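Local coordinates for protein ribonucleoside triphosphate reductase (Lactobacillus leichmannii, PDB 1L1L) that reduces ribonucleoside triphosphates to their 2'-deoxy forms with the help of a B12 cofactor, acting as an allosterically regulated monomer, at residues I124-Y129 with Q174-D179; A213-Y218 with K249-L254. One frame throughout, in Å; residues are numbered along the deposited sequence.

Interaction 1. Residues I124-Y129 with Q174-D179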
loop_
_atom_site.group_PDB
_atom_site.type_symbol
_atom_site.label_atom_id
_atom_site.label_comp_id
_atom_site.label_asym_id
_atom_site.label_seq_id
_atom_site.Cartn_x
_atom_site.Cartn_y
_atom_site.Cartn_z
ATOM N N ILE A 124 17.098 7.644 2.595
ATOM C CA ILE A 124 18.297 6.890 2.252
ATOM C C ILE A 124 19.550 7.688 2.589
ATOM O O ILE A 124 20.176 8.285 1.713
ATOM C CB ILE A 124 18.342 6.505 0.746
ATOM C CG1 ILE A 124 17.061 5.774 0.346
ATOM C CG2 ILE A 124 19.529 5.582 0.481
ATOM C CD1 ILE A 124 16.755 4.564 1.209
ATOM N N ARG A 125 19.885 7.704 3.877
ATOM C CA ARG A 125 21.071 8.373 4.389
ATOM C C ARG A 125 21.607 7.507 5.521
ATOM O O ARG A 125 20.833 6.858 6.232
ATOM C CB ARG A 125 20.731 9.755 4.934
ATOM C CG ARG A 125 19.708 9.752 6.060
ATOM C CD ARG A 125 19.674 11.110 6.755
ATOM N NE ARG A 125 18.524 11.274 7.645
ATOM C CZ ARG A 125 17.344 11.763 7.265
ATOM N NH1 ARG A 125 17.153 12.144 6.007
ATOM N NH2 ARG A 125 16.355 11.876 8.145
ATOM N N PRO A 126 22.938 7.481 5.710
ATOM C CA PRO A 126 23.486 6.661 6.795
ATOM C C PRO A 126 22.767 6.975 8.104
ATOM O O PRO A 126 22.513 8.136 8.418
ATOM C CB PRO A 126 24.957 7.062 6.812
ATOM C CG PRO A 126 25.225 7.329 5.343
ATOM C CD PRO A 126 24.014 8.143 4.949
ATOM N N GLN A 127 22.418 5.937 8.854
ATOM C CA GLN A 127 21.715 6.115 10.120
ATOM C C GLN A 127 22.109 5.015 11.092
ATOM O O GLN A 127 22.660 3.990 10.692
ATOM C CB GLN A 127 20.192 6.031 9.915
ATOM C CG GLN A 127 19.583 7.115 9.069
ATOM C CD GLN A 127 18.092 6.904 8.859
ATOM O OE1 GLN A 127 17.333 6.753 9.818
ATOM N NE2 GLN A 127 17.666 6.897 7.601
ATOM N N LYS A 128 21.801 5.226 12.365
ATOM C CA LYS A 128 22.085 4.228 13.389
ATOM C C LYS A 128 20.912 3.249 13.416
ATOM O O LYS A 128 19.767 3.639 13.168
ATOM C CB LYS A 128 22.212 4.893 14.762
ATOM C CG LYS A 128 20.928 5.533 15.243
ATOM C CD LYS A 128 21.080 6.165 16.613
ATOM C CE LYS A 128 19.748 6.737 17.099
ATOM N NZ LYS A 128 19.853 7.385 18.441
ATOM N N TYR A 129 21.191 1.983 13.709
ATOM C CA TYR A 129 20.139 0.976 13.778
ATOM C C TYR A 129 19.343 1.166 15.062
ATOM O O TYR A 129 18.160 0.809 15.138
ATOM C CB TYR A 129 20.732 -0.433 13.762
ATOM C CG TYR A 129 21.072 -0.948 12.386
ATOM C CD1 TYR A 129 22.155 -0.439 11.664
ATOM C CD2 TYR A 129 20.295 -1.942 11.793
ATOM C CE1 TYR A 129 22.445 -0.911 10.383
ATOM C CE2 TYR A 129 20.577 -2.419 10.524
ATOM C CZ TYR A 129 21.650 -1.900 9.821
ATOM O OH TYR A 129 21.882 -2.360 8.550
ATOM N N GLN A 174 25.119 12.568 1.882
ATOM C CA GLN A 174 25.491 12.138 3.225
ATOM C C GLN A 174 26.173 10.774 3.220
ATOM O O GLN A 174 26.754 10.363 4.218
ATOM C CB GLN A 174 24.260 12.087 4.127
ATOM C CG GLN A 174 23.637 13.438 4.402
ATOM C CD GLN A 174 22.554 13.363 5.461
ATOM O OE1 GLN A 174 22.800 12.924 6.583
ATOM N NE2 GLN A 174 21.344 13.792 5.106
ATOM N N ILE A 175 26.096 10.079 2.093
ATOM C CA ILE A 175 26.714 8.767 1.968
ATOM C C ILE A 175 28.187 8.938 1.589
ATOM O O ILE A 175 28.506 9.557 0.571
ATOM C CB ILE A 175 26.016 7.922 0.883
ATOM C CG1 ILE A 175 24.537 7.727 1.247
ATOM C CG2 ILE A 175 26.715 6.570 0.743
ATOM C CD1 ILE A 175 23.778 6.881 0.247
ATOM N N PRO A 176 29.098 8.380 2.403
ATOM C CA PRO A 176 30.553 8.441 2.208
ATOM C C PRO A 176 31.067 7.791 0.928
ATOM O O PRO A 176 30.348 7.056 0.254
ATOM C CB PRO A 176 31.096 7.755 3.457
ATOM C CG PRO A 176 30.024 6.749 3.770
ATOM C CD PRO A 176 28.766 7.562 3.583
ATOM N N ARG A 177 32.325 8.068 0.592
ATOM C CA ARG A 177 32.912 7.491 -0.605
ATOM C C ARG A 177 33.009 5.975 -0.468
ATOM O O ARG A 177 33.277 5.464 0.611
ATOM C CB ARG A 177 34.307 8.079 -0.848
ATOM C CG ARG A 177 35.175 8.159 0.402
ATOM C CD ARG A 177 36.625 8.515 0.056
ATOM N NE ARG A 177 37.416 8.833 1.248
ATOM C CZ ARG A 177 38.733 9.040 1.248
ATOM N NH1 ARG A 177 39.423 8.957 0.117
ATOM N NH2 ARG A 177 39.361 9.345 2.381
ATOM N N VAL A 178 32.782 5.260 -1.565
ATOM C CA VAL A 178 32.881 3.806 -1.548
ATOM C C VAL A 178 34.369 3.472 -1.413
ATOM O O VAL A 178 35.100 3.448 -2.403
ATOM C CB VAL A 178 32.331 3.183 -2.857
ATOM C CG1 VAL A 178 32.402 1.666 -2.784
ATOM C CG2 VAL A 178 30.889 3.636 -3.094
ATOM N N ASP A 179 34.801 3.217 -0.179
ATOM C CA ASP A 179 36.197 2.908 0.129
ATOM C C ASP A 179 36.798 1.607 -0.393
ATOM O O ASP A 179 37.974 1.591 -0.768
ATOM C CB ASP A 179 36.409 2.964 1.641
ATOM C CG ASP A 179 36.460 4.378 2.167
ATOM O OD1 ASP A 179 36.346 4.558 3.397
ATOM O OD2 ASP A 179 36.628 5.312 1.354
HETATM O O HOH W 1 23.501 10.608 7.743
#
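Pro126 lays the CG–CD edge of its ring over the start of 174-179, where CG lies 3.6 Å from the carbonyl O of Gln174 and CD lies 3.8 Å from CG1 of Ile175. The contact joins a connection of the alpha-beta barrel to a loop leaving it: residues 124-126 follow barrel strand 119-123, whereas the loop 174-179 leads from helix 169-172, just beyond the neighbouring parallel strand 162-166, towards strand 183-187. The ring of Pro126 and the side chain of Ile175 cross at about a right angle, and Pro176 CD adds a further apolar touch to Pro126 CG at 4.0 Å.

Beside this patch, Arg125 and Gln174 run side by side in the same direction. Gln174 keeps its chain extended beyond CG (chi2 -171°), which carries its amide against Arg125 CD, 3.6 Å from NE2, and not over the guanidinium. The guanidinium and amide planes are nearly parallel, 6° apart. Outside the segments, Arg125 NH1 bonds to Asn171 and NH2 forms a salt bridge with Glu403, while Gln174 NE2 reaches back to Ser170 O. Ile124 O, 4.1 Å from Ile175 CD1, is buried without a polar partner. One water supplies the polar link between the segments, donating to Pro126 O and to Gln174 OE1, each at 2.7 Å.

Interaction 2. Residues A213-Y218 with K249-L254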
loop_
_atom_site.group_PDB
_atom_site.type_symbol
_atom_site.label_atom_id
_atom_site.label_comp_id
_atom_site.label_asym_id
_atom_site.label_seq_id
_atom_site.Cartn_x
_atom_site.Cartn_y
_atom_site.Cartn_z
ATOM N N ALA A 213 42.463 -17.486 5.032
ATOM C CA ALA A 213 42.329 -17.028 6.411
ATOM C C ALA A 213 41.747 -15.625 6.619
ATOM O O ALA A 213 41.016 -15.393 7.583
ATOM C CB ALA A 213 43.685 -17.131 7.112
ATOM N N ASP A 214 42.063 -14.698 5.719
ATOM C CA ASP A 214 41.605 -13.311 5.837
ATOM C C ASP A 214 40.156 -13.017 5.422
ATOM O O ASP A 214 39.620 -11.951 5.736
ATOM C CB ASP A 214 42.558 -12.399 5.052
ATOM C CG ASP A 214 42.137 -10.941 5.088
ATOM O OD1 ASP A 214 41.969 -10.389 6.202
ATOM O OD2 ASP A 214 41.979 -10.345 4.000
ATOM N N SER A 215 39.521 -13.955 4.727
ATOM C CA SER A 215 38.147 -13.761 4.278
ATOM C C SER A 215 37.138 -13.607 5.412
ATOM O O SER A 215 37.286 -14.196 6.481
ATOM C CB SER A 215 37.710 -14.927 3.389
ATOM O OG SER A 215 38.430 -14.945 2.171
ATOM N N ILE A 216 36.112 -12.797 5.168
ATOM C CA ILE A 216 35.044 -12.597 6.142
ATOM C C ILE A 216 34.007 -13.636 5.744
ATOM O O ILE A 216 33.658 -13.754 4.569
ATOM C CB ILE A 216 34.425 -11.190 6.036
ATOM C CG1 ILE A 216 35.511 -10.129 6.236
ATOM C CG2 ILE A 216 33.329 -11.024 7.084
ATOM C CD1 ILE A 216 35.039 -8.704 5.990
ATOM N N TYR A 217 33.529 -14.400 6.718
ATOM C CA TYR A 217 32.560 -15.449 6.441
ATOM C C TYR A 217 31.308 -15.337 7.302
ATOM O O TYR A 217 31.395 -15.114 8.511
ATOM C CB TYR A 217 33.238 -16.808 6.640
ATOM C CG TYR A 217 32.302 -17.992 6.633
ATOM C CD1 TYR A 217 31.578 -18.337 7.774
ATOM C CD2 TYR A 217 32.131 -18.761 5.481
ATOM C CE1 TYR A 217 30.707 -19.418 7.771
ATOM C CE2 TYR A 217 31.258 -19.848 5.468
ATOM C CZ TYR A 217 30.551 -20.167 6.619
ATOM O OH TYR A 217 29.681 -21.230 6.617
ATOM N N TYR A 218 30.145 -15.495 6.670
ATOM C CA TYR A 218 28.865 -15.413 7.368
ATOM C C TYR A 218 27.903 -16.516 6.932
ATOM O O TYR A 218 27.594 -16.670 5.745
ATOM C CB TYR A 218 28.214 -14.047 7.126
ATOM C CG TYR A 218 26.872 -13.856 7.820
ATOM C CD1 TYR A 218 25.833 -13.169 7.189
ATOM C CD2 TYR A 218 26.644 -14.353 9.107
ATOM C CE1 TYR A 218 24.599 -12.982 7.820
ATOM C CE2 TYR A 218 25.413 -14.172 9.749
ATOM C CZ TYR A 218 24.397 -13.487 9.099
ATOM O OH TYR A 218 23.178 -13.311 9.714
ATOM N N LYS A 249 37.333 -9.268 1.426
ATOM C CA LYS A 249 37.000 -10.620 1.014
ATOM C C LYS A 249 35.808 -11.111 1.826
ATOM O O LYS A 249 35.929 -11.381 3.018
ATOM C CB LYS A 249 38.201 -11.545 1.219
ATOM C CG LYS A 249 39.390 -11.199 0.336
ATOM C CD LYS A 249 40.528 -12.207 0.499
ATOM C CE LYS A 249 41.681 -11.892 -0.449
ATOM N NZ LYS A 249 42.800 -12.884 -0.360
ATOM N N LEU A 250 34.659 -11.223 1.169
ATOM C CA LEU A 250 33.439 -11.664 1.831
ATOM C C LEU A 250 32.886 -12.959 1.253
ATOM O O LEU A 250 32.785 -13.125 0.037
ATOM C CB LEU A 250 32.369 -10.570 1.745
ATOM C CG LEU A 250 31.014 -10.929 2.366
ATOM C CD1 LEU A 250 31.226 -11.390 3.805
ATOM C CD2 LEU A 250 30.073 -9.725 2.305
ATOM N N ILE A 251 32.529 -13.876 2.142
ATOM C CA ILE A 251 31.964 -15.150 1.736
ATOM C C ILE A 251 30.651 -15.342 2.485
ATOM O O ILE A 251 30.652 -15.542 3.695
ATOM C CB ILE A 251 32.891 -16.324 2.092
ATOM C CG1 ILE A 251 34.287 -16.094 1.504
ATOM C CG2 ILE A 251 32.287 -17.624 1.565
ATOM C CD1 ILE A 251 35.335 -17.090 1.985
ATOM N N LEU A 252 29.536 -15.263 1.767
ATOM C CA LEU A 252 28.224 -15.447 2.384
ATOM C C LEU A 252 27.720 -16.854 2.064
ATOM O O LEU A 252 27.580 -17.229 0.894
ATOM C CB LEU A 252 27.242 -14.387 1.868
ATOM C CG LEU A 252 27.574 -12.945 2.258
ATOM C CD1 LEU A 252 26.561 -11.992 1.639
ATOM C CD2 LEU A 252 27.567 -12.802 3.772
ATOM N N ASP A 253 27.461 -17.631 3.113
ATOM C CA ASP A 253 26.994 -19.009 2.968
ATOM C C ASP A 253 25.467 -19.084 3.120
ATOM O O ASP A 253 24.940 -18.824 4.203
ATOM C CB ASP A 253 27.658 -19.884 4.040
ATOM C CG ASP A 253 27.555 -21.363 3.738
ATOM O OD1 ASP A 253 26.482 -21.807 3.282
ATOM O OD2 ASP A 253 28.545 -22.090 3.972
ATOM N N LEU A 254 24.772 -19.436 2.037
ATOM C CA LEU A 254 23.307 -19.541 2.047
ATOM C C LEU A 254 22.880 -21.005 1.891
ATOM O O LEU A 254 21.860 -21.302 1.261
ATOM C CB LEU A 254 22.697 -18.732 0.890
ATOM C CG LEU A 254 23.376 -17.439 0.426
ATOM C CD1 LEU A 254 22.438 -16.711 -0.529
ATOM C CD2 LEU A 254 23.718 -16.550 1.607
#
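Tyr217 reaches across to the neighbouring strand, its OH donating to Asp253 OD2 at 3.0 Å, while the backbones beneath pair as parallel strands 216-218 and 249-253. The strands come before and after helix 224-236 in a beta-alpha-beta unit, within the insertion domain of B12-dependent reductases. Their axes approach to 4.7 Å, and four backbone bonds fix the register. Ile216 N donates to Lys249 O at 2.6 Å and its O accepts from Ile251 N; Tyr218 N then donates to Ile251 O, and its O accepts from Asp253 N at 2.8 Å.

CG of Tyr217 stands anti to the backbone N (chi1 170°), which swings the ring past Ile251, with CD2 4.1 Å from Ile251 CG2, and on to Asp253. The aspartate answers with a similar first torsion, CG opposite its own backbone N (chi1 -164°), and this places OD2 at the Tyr217 hydroxyl. Ring and carboxylate planes are 83° apart, and the hydroxyl meets OD2 from above the carboxylate plane. On this face, too, Ile251 extends CD1 to 3.5 Å from Ser215 CB.

The other face carries Ile216, Leu250, Tyr218 and Leu252. Leu250 CD1 lies 3.9 Å from Ile216 CB. Leu252 sends CD2 to the edge of the Tyr218 ring, in its plane, and to within 3.6 Å of Tyr218 CB. Leu233 of helix 224-236 covers Tyr218, Leu250 and Leu252.

Asp253 OD1 bonds to Ser255 and forms a salt bridge with Arg219, and Lys249 NZ is paired with Asp212. With the tyrosine hydroxyl on one carboxylate oxygen and the serine and arginine on the other, the Asp253 carboxylate is gripped from several directions, and its negative charge is probably stabilised.

Overall arrangement
Both contacts are partly buried and lie on the same side of the chain's centre. Interaction 2 is farther out: the centre of the contact lies about 37 Å from the chain centre, against about 27 Å for interaction 1. They do not touch, and their centres are about 23 Å apart, but the chain relates them: the loop 174-179 leads from helix 169-172 towards strand 183-187, which pairs with 249-253 in the sheet of interaction 2. In extent they differ, burying 234 and 543 Å². Interaction 1 consists of loop-to-loop apolar contacts and a water bridge; interaction 2, in the insertion domain, has direct backbone pairing and a tyrosine–carboxylate bond.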